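Local coordinates for hypothetical protein (PDB 2HR2), which is of unknown function but, as a TPR-like alpha-alpha superhelix, probably serves as a scaffold for binding a partner protein or peptide, at residues A[27-38]-A[59-70]. Sequence-based numbering, arbitrary orientation.
Sequences YDEAAANCRRAM and CHAGLAEALAGL
With CG opposite its own carbonyl carbon (chi1 -58°), Tyr27 lays its ring against Gly69 of helix 52-69, and Leu63, whose CG instead lies anti to its backbone N (chi1 179°), reaches back toward helix 27-41. The tyrosine presents one face to Gly69, whose CA stands 4.0 Å from the ring centroid in a CH-pi contact. Glycine suits this place because a CB would probably collide with the Tyr27 ring. Tyr27 CB meanwhile packs 3.6 Å from Leu70 CG. An alanine in place of Tyr27 would lose the ring and would probably leave the Gly69 backbone without its aromatic cover. Small residues bring the helices together next: Ala31 CB and Ala66 CB lie 4.1 Å apart, and the axes approach to 8.5 Å. Antiparallel at 153°, with helix 4-24 packed alongside through Leu22, these helices are part of the alpha-alpha superhelix of this TPR-like protein, in which small residues at the interfaces permit close packing. Leu63 is a knob in a hole made by Ala31, Cys34, Arg35 and Met38; its CD1 meets Ala31 CB at 3.7 Å and also sits over the centre of one face of the Arg35 guanidinium. Arginine suits this exposed position, its flat group covering the leucine while its charge makes a weak, long ion pair with Glu75. Farther along, a side chain at Gly62 would probably crowd Cys34 SG, which lies 3.6 Å from Leu63 N. Met38, a selenomethionine, sets SE over one face of the His60 ring, 3.8 Å from its centroid, while its CG packs against Cys59 CB.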
loop_
_atom_site.group_PDB
_atom_site.type_symbol
_atom_site.label_atom_id
_atom_site.label_comp_id
_atom_site.label_asym_id
_atom_site.label_seq_id
_atom_site.Cartn_x
_atom_site.Cartn_y
_atom_site.Cartn_z
ATOM N N TYR A 27 8.628 1.096 10.692
ATOM C CA TYR A 27 7.521 1.830 10.081
ATOM C C TYR A 27 7.660 3.352 10.106
ATOM O O TYR A 27 7.245 4.019 9.158
ATOM C CB TYR A 27 6.189 1.403 10.700
ATOM C CG TYR A 27 5.919 -0.079 10.577
ATOM C CD1 TYR A 27 5.952 -0.709 9.336
ATOM C CD2 TYR A 27 5.598 -0.846 11.691
ATOM C CE1 TYR A 27 5.707 -2.067 9.205
ATOM C CE2 TYR A 27 5.339 -2.209 11.571
ATOM C CZ TYR A 27 5.396 -2.813 10.322
ATOM O OH TYR A 27 5.140 -4.155 10.181
ATOM N N ASP A 28 8.228 3.898 11.178
ATOM C CA ASP A 28 8.461 5.341 11.280
ATOM C C ASP A 28 9.347 5.823 10.130
ATOM O O ASP A 28 9.039 6.814 9.469
ATOM C CB ASP A 28 9.163 5.708 12.599
ATOM C CG ASP A 28 8.264 5.558 13.826
ATOM O OD1 ASP A 28 7.106 6.019 13.792
ATOM O OD2 ASP A 28 8.731 5.016 14.850
ATOM N N GLU A 29 10.441 5.105 9.892
ATOM C CA GLU A 29 11.390 5.463 8.831
ATOM C C GLU A 29 10.785 5.237 7.455
ATOM O O GLU A 29 10.986 6.035 6.547
ATOM C CB GLU A 29 12.709 4.679 8.932
ATOM C CG GLU A 29 13.600 5.024 10.132
ATOM C CD GLU A 29 13.059 4.506 11.470
ATOM O OE1 GLU A 29 12.001 3.830 11.472
ATOM O OE2 GLU A 29 13.692 4.777 12.519
ATOM N N ALA A 30 10.047 4.141 7.311
ATOM C CA ALA A 30 9.407 3.803 6.050
ATOM C C ALA A 30 8.403 4.869 5.623
ATOM O O ALA A 30 8.348 5.246 4.451
ATOM C CB ALA A 30 8.717 2.447 6.162
ATOM N N ALA A 31 7.608 5.347 6.574
ATOM C CA ALA A 31 6.621 6.378 6.288
ATOM C C ALA A 31 7.314 7.647 5.818
ATOM O O ALA A 31 6.903 8.250 4.834
ATOM C CB ALA A 31 5.776 6.661 7.508
ATOM N N ALA A 32 8.377 8.037 6.518
ATOM C CA ALA A 32 9.144 9.227 6.162
ATOM C C ALA A 32 9.744 9.119 4.757
ATOM O O ALA A 32 9.684 10.074 3.981
ATOM C CB ALA A 32 10.240 9.473 7.188
ATOM N N ASN A 33 10.317 7.961 4.434
ATOM C CA ASN A 33 10.902 7.745 3.103
ATOM C C ASN A 33 9.882 7.706 1.963
ATOM O O ASN A 33 10.209 8.101 0.846
ATOM C CB ASN A 33 11.771 6.486 3.067
ATOM C CG ASN A 33 13.154 6.711 3.636
ATOM O OD1 ASN A 33 13.714 7.793 3.524
ATOM N ND2 ASN A 33 13.726 5.672 4.218
ATOM N N CYS A 34 8.671 7.218 2.227
ATOM C CA CYS A 34 7.610 7.233 1.217
ATOM C C CYS A 34 7.194 8.657 0.893
ATOM O O CYS A 34 7.021 9.002 -0.274
ATOM C CB CYS A 34 6.381 6.467 1.686
ATOM S SG CYS A 34 6.625 4.702 1.794
ATOM N N ARG A 35 7.014 9.475 1.926
ATOM C CA ARG A 35 6.657 10.871 1.732
ATOM C C ARG A 35 7.802 11.593 1.025
ATOM O O ARG A 35 7.568 12.408 0.129
ATOM C CB ARG A 35 6.371 11.567 3.059
ATOM C CG ARG A 35 5.240 10.989 3.899
ATOM C CD ARG A 35 5.058 11.855 5.139
ATOM N NE ARG A 35 4.543 11.142 6.311
ATOM C CZ ARG A 35 3.264 10.879 6.573
ATOM N NH1 ARG A 35 2.296 11.217 5.727
ATOM N NH2 ARG A 35 2.950 10.242 7.696
ATOM N N ARG A 36 9.036 11.286 1.423
ATOM C CA ARG A 36 10.211 11.908 0.817
ATOM C C ARG A 36 10.324 11.543 -0.664
ATOM O O ARG A 36 10.675 12.385 -1.485
ATOM C CB ARG A 36 11.487 11.520 1.566
ATOM C CG ARG A 36 12.720 12.287 1.090
ATOM C CD ARG A 36 13.910 12.140 2.036
ATOM N NE ARG A 36 14.456 10.785 2.074
ATOM C CZ ARG A 36 15.266 10.258 1.157
ATOM N NH1 ARG A 36 15.631 10.943 0.081
ATOM N NH2 ARG A 36 15.706 9.014 1.301
ATOM N N ALA A 37 10.013 10.293 -0.997
ATOM C CA ALA A 37 10.060 9.829 -2.382
ATOM C C ALA A 37 9.095 10.615 -3.270
ATOM O O ALA A 37 9.438 10.964 -4.398
ATOM C CB ALA A 37 9.759 8.343 -2.462
HETATM N N MSE A 38 7.892 10.887 -2.764
HETATM C CA MSE A 38 6.911 11.676 -3.512
HETATM C C MSE A 38 7.315 13.136 -3.619
HETATM O O MSE A 38 7.152 13.748 -4.674
HETATM C CB MSE A 38 5.527 11.583 -2.877
HETATM C CG MSE A 38 4.865 10.240 -3.108
HETATM SE SE MSE A 38 3.068 10.070 -2.306
HETATM C CE MSE A 38 3.582 9.893 -0.336
ATOM N N CYS A 59 4.032 4.609 -3.693
ATOM C CA CYS A 59 4.398 5.314 -2.467
ATOM C C CYS A 59 3.254 5.305 -1.453
ATOM O O CYS A 59 3.485 5.077 -0.259
ATOM C CB CYS A 59 4.801 6.762 -2.768
ATOM S SG CYS A 59 6.300 6.944 -3.751
ATOM N N HIS A 60 2.035 5.564 -1.925
ATOM C CA HIS A 60 0.853 5.549 -1.052
ATOM C C HIS A 60 0.550 4.158 -0.474
ATOM O O HIS A 60 0.079 4.048 0.661
ATOM C CB HIS A 60 -0.389 6.081 -1.774
ATOM C CG HIS A 60 -0.442 7.573 -1.878
ATOM N ND1 HIS A 60 -0.327 8.242 -3.077
ATOM C CD2 HIS A 60 -0.603 8.526 -0.930
ATOM C CE1 HIS A 60 -0.424 9.542 -2.864
ATOM N NE2 HIS A 60 -0.590 9.741 -1.570
ATOM N N ALA A 61 0.794 3.108 -1.255
ATOM C CA ALA A 61 0.590 1.745 -0.779
ATOM C C ALA A 61 1.557 1.471 0.362
ATOM O O ALA A 61 1.160 0.989 1.427
ATOM C CB ALA A 61 0.818 0.750 -1.901
ATOM N N GLY A 62 2.829 1.785 0.129
ATOM C CA GLY A 62 3.866 1.615 1.138
ATOM C C GLY A 62 3.580 2.449 2.375
ATOM O O GLY A 62 3.738 1.972 3.498
ATOM N N LEU A 63 3.153 3.691 2.168
ATOM C CA LEU A 63 2.843 4.593 3.274
ATOM C C LEU A 63 1.683 4.056 4.109
ATOM O O LEU A 63 1.723 4.120 5.335
ATOM C CB LEU A 63 2.525 6.002 2.753
ATOM C CG LEU A 63 2.146 7.091 3.770
ATOM C CD1 LEU A 63 3.188 7.244 4.870
ATOM C CD2 LEU A 63 1.945 8.414 3.063
ATOM N N ALA A 64 0.666 3.524 3.442
ATOM C CA ALA A 64 -0.499 2.961 4.126
ATOM C C ALA A 64 -0.103 1.776 5.000
ATOM O O ALA A 64 -0.589 1.641 6.122
ATOM C CB ALA A 64 -1.557 2.538 3.115
ATOM N N GLU A 65 0.775 0.921 4.484
ATOM C CA GLU A 65 1.262 -0.230 5.247
ATOM C C GLU A 65 2.021 0.223 6.493
ATOM O O GLU A 65 1.849 -0.352 7.567
ATOM C CB GLU A 65 2.171 -1.120 4.386
ATOM C CG GLU A 65 2.786 -2.302 5.149
ATOM C CD GLU A 65 3.677 -3.212 4.291
ATOM O OE1 GLU A 65 3.652 -3.108 3.034
ATOM O OE2 GLU A 65 4.400 -4.043 4.893
ATOM N N ALA A 66 2.869 1.238 6.340
ATOM C CA ALA A 66 3.653 1.758 7.460
ATOM C C ALA A 66 2.757 2.373 8.532
ATOM O O ALA A 66 2.918 2.095 9.719
ATOM C CB ALA A 66 4.657 2.784 6.975
ATOM N N LEU A 67 1.813 3.205 8.103
ATOM C CA LEU A 67 0.891 3.863 9.020
ATOM C C LEU A 67 -0.015 2.863 9.741
ATOM O O LEU A 67 -0.374 3.070 10.907
ATOM C CB LEU A 67 0.057 4.902 8.273
ATOM C CG LEU A 67 0.852 6.112 7.770
ATOM C CD1 LEU A 67 0.033 6.916 6.778
ATOM C CD2 LEU A 67 1.318 6.993 8.926
ATOM N N ALA A 68 -0.392 1.793 9.045
ATOM C CA ALA A 68 -1.195 0.735 9.646
ATOM C C ALA A 68 -0.374 0.062 10.738
ATOM O O ALA A 68 -0.891 -0.234 11.815
ATOM C CB ALA A 68 -1.605 -0.287 8.591
ATOM N N GLY A 69 0.906 -0.166 10.445
ATOM C CA GLY A 69 1.841 -0.759 11.397
ATOM C C GLY A 69 1.997 0.075 12.660
ATOM O O GLY A 69 2.110 -0.472 13.761
ATOM N N LEU A 70 1.988 1.398 12.502
ATOM C CA LEU A 70 2.092 2.317 13.634
ATOM C C LEU A 70 0.749 2.541 14.337
ATOM O O LEU A 70 0.693 3.223 15.356
ATOM C CB LEU A 70 2.656 3.660 13.169
ATOM C CG LEU A 70 4.080 3.640 12.607
ATOM C CD1 LEU A 70 4.396 4.957 11.914
ATOM C CD2 LEU A 70 5.102 3.337 13.694
#